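Local structure of heme oxygenase 1 (Synechocystis sp., 1WE1) at residues S2-L5 against A6-L9; F167-T170 against Y171-A174. The protein probably catalyses the oxygen-dependent opening of the heme ring to biliverdin IXalpha, with release of iron and carbon monoxide, for the synthesis of photosynthetic antenna chromophores. All blocks are in the same frame, centred on the assembly; numbering follows the deposited sequence.

Two local contacts, each along one unbroken run of chain, lie with their centres about 12 Å apart on the same side of the chain's centre. Contact 1 is where the N-terminal loop turns into helix 5-12; contact 2 is a helical run in helix 164-176. Both are partly buried, with leucines turned inward in contact 1 and Lys168 and Tyr171 buried in contact 2. Their chemistry differs: contact 1 joins neutral amides at a partly exposed helix start to leucine packing, whereas contact 2 sends two cationic side chains to the heme propionates. The two helices touch where Ala6 CB packs on Arg172 O, 3.7 Å away.

Contact 1 of 2, residues S2-L5 against A6-L9; sequences SVNL and ASQL
Gln8 reaches back over the start of its own helix to the loop residues Val3 and Asn4. Its CB rests 3.4 Å from Leu5 O. From there CG leaves anti to the carbonyl carbon (chi1 -67°) and comes up against Asn4, with the backbone O and the side-chain OD1 of that residue on one side of it, both at van der Waals range. The chain runs on extended, bringing CD past OD1, and NE2 at the tip does the gripping. It donates to Asn4 OD1 over 3.1 Å in a fairly straight bond, arriving 23° out of the carbonyl plane, while the two amide planes are turned 37° apart. A second, weak bond runs from the same NE2 to Val3 O, another weak one to Gln182 OE1, and NE2 also lies close to the methyl Val3 CG1, whose side chain crosses that of Gln8 at about a right angle. An alanine in place of Gln8 would probably leave Asn4 OD1 without this donor and the Asn4 amide freer to turn. Asn4 is the N-cap residue, but its side chain makes no capping bond; its backbone O takes a weak bond from Ser7 N. One turn on, Leu9 N donates to Leu5 O at 2.6 Å, starting the regular helical pattern. The two leucine side chains lie alongside each other, pointing the same way, and meet through their CD1 methyls at 3.6 Å. Helix 5-12 is thus wedged between two others: Met175 of helix 164-176 lies against Leu5, Ala6 and Leu9, while helix 182-205 meets Val3 through Gln182 and Ala185, and Leu9 through Val189 and Ala192.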
loop_
_atom_site.group_PDB
_atom_site.type_symbol
_atom_site.label_atom_id
_atom_site.label_comp_id
_atom_site.label_asym_id
_atom_site.label_seq_id
_atom_site.Cartn_x
_atom_site.Cartn_y
_atom_site.Cartn_z
ATOM N N SER A 2 -21.675 -7.333 12.713
ATOM C CA SER A 2 -21.969 -8.714 13.183
ATOM C C SER A 2 -20.849 -9.296 14.050
ATOM O O SER A 2 -21.125 -10.072 14.973
ATOM C CB SER A 2 -22.228 -9.623 11.988
ATOM N N VAL A 3 -19.597 -8.916 13.769
ATOM C CA VAL A 3 -18.446 -9.431 14.522
ATOM C C VAL A 3 -17.435 -8.399 15.051
ATOM O O VAL A 3 -16.733 -8.679 16.021
ATOM C CB VAL A 3 -17.680 -10.486 13.685
ATOM C CG1 VAL A 3 -16.457 -10.994 14.442
ATOM C CG2 VAL A 3 -18.605 -11.643 13.360
ATOM N N ASN A 4 -17.351 -7.228 14.418
ATOM C CA ASN A 4 -16.429 -6.157 14.837
ATOM C C ASN A 4 -14.943 -6.380 14.450
ATOM O O ASN A 4 -14.020 -6.133 15.235
ATOM C CB ASN A 4 -16.602 -5.882 16.357
ATOM C CG ASN A 4 -15.407 -6.323 17.206
ATOM O OD1 ASN A 4 -14.988 -7.484 17.177
ATOM N ND2 ASN A 4 -14.861 -5.388 17.978
ATOM N N LEU A 5 -14.721 -6.806 13.208
ATOM C CA LEU A 5 -13.365 -7.068 12.734
ATOM C C LEU A 5 -12.450 -5.839 12.788
ATOM O O LEU A 5 -11.233 -5.971 12.909
ATOM C CB LEU A 5 -13.396 -7.662 11.310
ATOM C CG LEU A 5 -13.926 -6.867 10.117
ATOM C CD1 LEU A 5 -12.997 -5.714 9.821
ATOM C CD2 LEU A 5 -14.008 -7.763 8.900
ATOM N N ALA A 6 -13.034 -4.647 12.716
ATOM C CA ALA A 6 -12.253 -3.417 12.760
ATOM C C ALA A 6 -11.200 -3.446 13.867
ATOM O O ALA A 6 -10.036 -3.104 13.644
ATOM C CB ALA A 6 -13.173 -2.220 12.947
ATOM N N SER A 7 -11.607 -3.860 15.060
ATOM C CA SER A 7 -10.686 -3.928 16.189
ATOM C C SER A 7 -9.848 -5.197 16.147
ATOM O O SER A 7 -8.730 -5.233 16.668
ATOM C CB SER A 7 -11.463 -3.854 17.503
ATOM O OG SER A 7 -12.082 -2.583 17.627
ATOM N N GLN A 8 -10.393 -6.236 15.528
ATOM C CA GLN A 8 -9.680 -7.492 15.412
ATOM C C GLN A 8 -8.515 -7.337 14.432
ATOM O O GLN A 8 -7.429 -7.855 14.665
ATOM C CB GLN A 8 -10.644 -8.600 14.975
ATOM C CG GLN A 8 -11.688 -8.917 16.050
ATOM C CD GLN A 8 -12.540 -10.126 15.715
ATOM O OE1 GLN A 8 -12.020 -11.218 15.466
ATOM N NE2 GLN A 8 -13.859 -9.941 15.712
ATOM N N LEU A 9 -8.732 -6.612 13.341
ATOM C CA LEU A 9 -7.656 -6.390 12.381
ATOM C C LEU A 9 -6.613 -5.487 13.024
ATOM O O LEU A 9 -5.423 -5.777 12.974
ATOM C CB LEU A 9 -8.185 -5.744 11.096
ATOM C CG LEU A 9 -8.766 -6.759 10.110
ATOM C CD1 LEU A 9 -9.530 -6.051 9.023
ATOM C CD2 LEU A 9 -7.655 -7.604 9.535
#

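Contact 2 of 2, residues F167-T170 against Y171-A174; sequences FKNT and YRQA. With HEM (protoporphyrin IX containing Fe), chain H; PO4 (phosphate ion), chain E.
Lys168 and Arg172, one helical turn apart, lie side by side and point the same way, each ending on a heme propionate. Lys168 leaves with CG anti to its backbone N (chi1 -162°) and stays extended to NZ, which donates to HEM O1D at 3.0 Å and to O3 of a phosphate, probably from the crystallisation liquor. Arg172 starts differently, with CG beside the backbone N (chi1 -68°), packed 3.1 Å from Lys168 O. It runs extended to NE, and NH1 then meets O2A of the other propionate at 2.7 Å, near the guanidinium plane. Lys168 CE lies 3.3 Å from Arg172 NH1, and the carboxylates probably offset the charge of the pair. Both residues bind heme b, and the arrangement anchors the propionate side of the porphyrin. On the same helix Phe167 CE2 meets Tyr171 CB at 4.0 Å, the two side chains meeting at a slant, and Tyr171 OH is hydrogen-bonded to Ser124. Backbone bonds such as Tyr171 N to Phe167 O, 2.9 Å, keep the turn regular. Helix 164-176 rests on helix 120-146, where Leu132 touches Phe167 and Leu129 touches Lys168, while Phe71 stacks edge-to-face with Phe167.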
loop_
_atom_site.group_PDB
_atom_site.type_symbol
_atom_site.label_atom_id
_atom_site.label_comp_id
_atom_site.label_asym_id
_atom_site.label_seq_id
_atom_site.Cartn_x
_atom_site.Cartn_y
_atom_site.Cartn_z
ATOM N N PHE A 167 -13.854 9.811 7.137
ATOM C CA PHE A 167 -13.941 8.690 6.216
ATOM C C PHE A 167 -13.372 7.467 6.902
ATOM O O PHE A 167 -13.874 6.358 6.737
ATOM C CB PHE A 167 -13.154 8.928 4.930
ATOM C CG PHE A 167 -13.271 7.786 3.948
ATOM C CD1 PHE A 167 -14.278 7.773 2.986
ATOM C CD2 PHE A 167 -12.436 6.675 4.047
ATOM C CE1 PHE A 167 -14.456 6.668 2.144
ATOM C CE2 PHE A 167 -12.610 5.572 3.210
ATOM C CZ PHE A 167 -13.624 5.571 2.259
ATOM N N LYS A 168 -12.315 7.673 7.677
ATOM C CA LYS A 168 -11.677 6.573 8.379
ATOM C C LYS A 168 -12.677 5.891 9.321
ATOM O O LYS A 168 -12.543 4.713 9.632
ATOM C CB LYS A 168 -10.446 7.082 9.142
ATOM C CG LYS A 168 -9.459 5.994 9.551
ATOM C CD LYS A 168 -8.220 6.570 10.254
ATOM C CE LYS A 168 -7.398 5.460 10.920
ATOM N NZ LYS A 168 -6.225 5.953 11.714
ATOM N N ASN A 169 -13.689 6.629 9.769
ATOM C CA ASN A 169 -14.698 6.045 10.652
ATOM C C ASN A 169 -15.737 5.289 9.838
ATOM O O ASN A 169 -16.056 4.140 10.141
ATOM C CB ASN A 169 -15.384 7.121 11.492
ATOM C CG ASN A 169 -14.506 7.617 12.625
ATOM O OD1 ASN A 169 -13.893 6.820 13.345
ATOM N ND2 ASN A 169 -14.448 8.936 12.802
ATOM N N THR A 170 -16.265 5.934 8.807
ATOM C CA THR A 170 -17.236 5.280 7.952
ATOM C C THR A 170 -16.644 3.931 7.544
ATOM O O THR A 170 -17.338 2.908 7.546
ATOM C CB THR A 170 -17.508 6.104 6.677
ATOM O OG1 THR A 170 -18.074 7.373 7.036
ATOM C CG2 THR A 170 -18.462 5.351 5.743
ATOM N N TYR A 171 -15.351 3.934 7.218
ATOM C CA TYR A 171 -14.668 2.720 6.789
ATOM C C TYR A 171 -14.556 1.648 7.887
ATOM O O TYR A 171 -14.857 0.481 7.634
ATOM C CB TYR A 171 -13.283 3.068 6.218
ATOM C CG TYR A 171 -12.594 1.890 5.557
ATOM C CD1 TYR A 171 -11.922 0.933 6.322
ATOM C CD2 TYR A 171 -12.674 1.694 4.175
ATOM C CE1 TYR A 171 -11.349 -0.191 5.732
ATOM C CE2 TYR A 171 -12.108 0.575 3.574
ATOM C CZ TYR A 171 -11.443 -0.367 4.360
ATOM O OH TYR A 171 -10.851 -1.474 3.783
ATOM N N ARG A 172 -14.122 2.024 9.090
ATOM C CA ARG A 172 -14.016 1.061 10.192
ATOM C C ARG A 172 -15.420 0.538 10.478
ATOM O O ARG A 172 -15.634 -0.657 10.687
ATOM C CB ARG A 172 -13.492 1.732 11.458
ATOM C CG ARG A 172 -12.060 2.199 11.416
ATOM C CD ARG A 172 -11.835 3.158 12.567
ATOM N NE ARG A 172 -10.442 3.547 12.743
ATOM C CZ ARG A 172 -9.458 2.698 13.027
ATOM N NH1 ARG A 172 -8.220 3.158 13.173
ATOM N NH2 ARG A 172 -9.707 1.394 13.151
ATOM N N GLN A 173 -16.369 1.469 10.497
ATOM C CA GLN A 173 -17.773 1.165 10.731
ATOM C C GLN A 173 -18.209 0.138 9.695
ATOM O O GLN A 173 -18.752 -0.917 10.037
ATOM C CB GLN A 173 -18.609 2.447 10.587
ATOM C CG GLN A 173 -20.119 2.267 10.752
ATOM C CD GLN A 173 -20.498 1.739 12.125
ATOM O OE1 GLN A 173 -20.113 2.308 13.151
ATOM N NE2 GLN A 173 -21.257 0.647 12.153
ATOM N N ALA A 174 -17.957 0.454 8.428
ATOM C CA ALA A 174 -18.313 -0.431 7.330
ATOM C C ALA A 174 -17.876 -1.859 7.636
ATOM O O ALA A 174 -18.643 -2.802 7.455
ATOM C CB ALA A 174 -17.666 0.050 6.045
HETATM C CHA HEM H . -1.723 2.556 10.752
HETATM C CHB HEM H . -0.700 -0.386 7.052
HETATM C CHC HEM H . 3.949 0.932 7.507
HETATM C CHD HEM H . 2.530 4.791 9.980
HETATM C C1A HEM H . -1.866 1.525 9.799
HETATM C C2A HEM H . -3.049 0.708 9.577
HETATM C C3A HEM H . -2.743 -0.157 8.563
HETATM C C4A HEM H . -1.383 0.191 8.124
HETATM C CMA HEM H . -3.589 -1.240 7.965
HETATM C CAA HEM H . -4.380 0.851 10.298
HETATM C CBA HEM H . -4.426 0.275 11.735
HETATM C CGA HEM H . -5.683 0.400 12.379
HETATM O O1A HEM H . -6.413 -0.668 12.404
HETATM O O2A HEM H . -6.092 1.461 12.890
HETATM C C1B HEM H . 0.690 -0.318 6.863
HETATM C C2B HEM H . 1.451 -1.178 5.959
HETATM C C3B HEM H . 2.751 -0.769 6.041
HETATM C C4B HEM H . 2.784 0.283 7.055
HETATM C CMB HEM H . 0.848 -2.266 5.107
HETATM C CAB HEM H . 3.951 -1.225 5.234
HETATM C CBB HEM H . 4.344 -2.710 5.456
HETATM C C1C HEM H . 3.976 2.146 8.145
HETATM C C2C HEM H . 5.138 3.012 8.281
HETATM C C3C HEM H . 4.774 3.958 9.169
HETATM C C4C HEM H . 3.341 3.867 9.333
HETATM C CMC HEM H . 6.449 2.826 7.541
HETATM C CAC HEM H . 5.690 4.942 9.901
HETATM C CBC HEM H . 5.849 6.261 9.093
HETATM C C1D HEM H . 1.205 4.546 10.415
HETATM C C2D HEM H . 0.451 5.438 11.292
HETATM C C3D HEM H . -0.754 4.838 11.471
HETATM C C4D HEM H . -0.711 3.543 10.748
HETATM C CMD HEM H . 1.005 6.718 11.830
HETATM C CAD HEM H . -1.966 5.303 12.243
HETATM C CBD HEM H . -2.017 4.697 13.716
HETATM C CGD HEM H . -3.268 4.890 14.349
HETATM O O1D HEM H . -4.362 4.708 13.695
HETATM O O2D HEM H . -3.325 5.237 15.564
HETATM N NA HEM H . -0.862 1.184 8.925
HETATM N NB HEM H . 1.511 0.573 7.518
HETATM N NC HEM H . 2.852 2.717 8.770
HETATM N ND HEM H . 0.453 3.424 10.071
HETATM FE FE HEM H . 0.981 1.971 8.840
HETATM P P PO4 E . -8.533 7.970 14.859
HETATM O O1 PO4 E . -9.267 7.588 16.097
HETATM O O2 PO4 E . -9.473 8.614 13.905
HETATM O O3 PO4 E . -7.948 6.753 14.234
HETATM O O4 PO4 E . -7.445 8.923 15.205
HETATM O O HOH W 1 0.395 2.985 7.472
#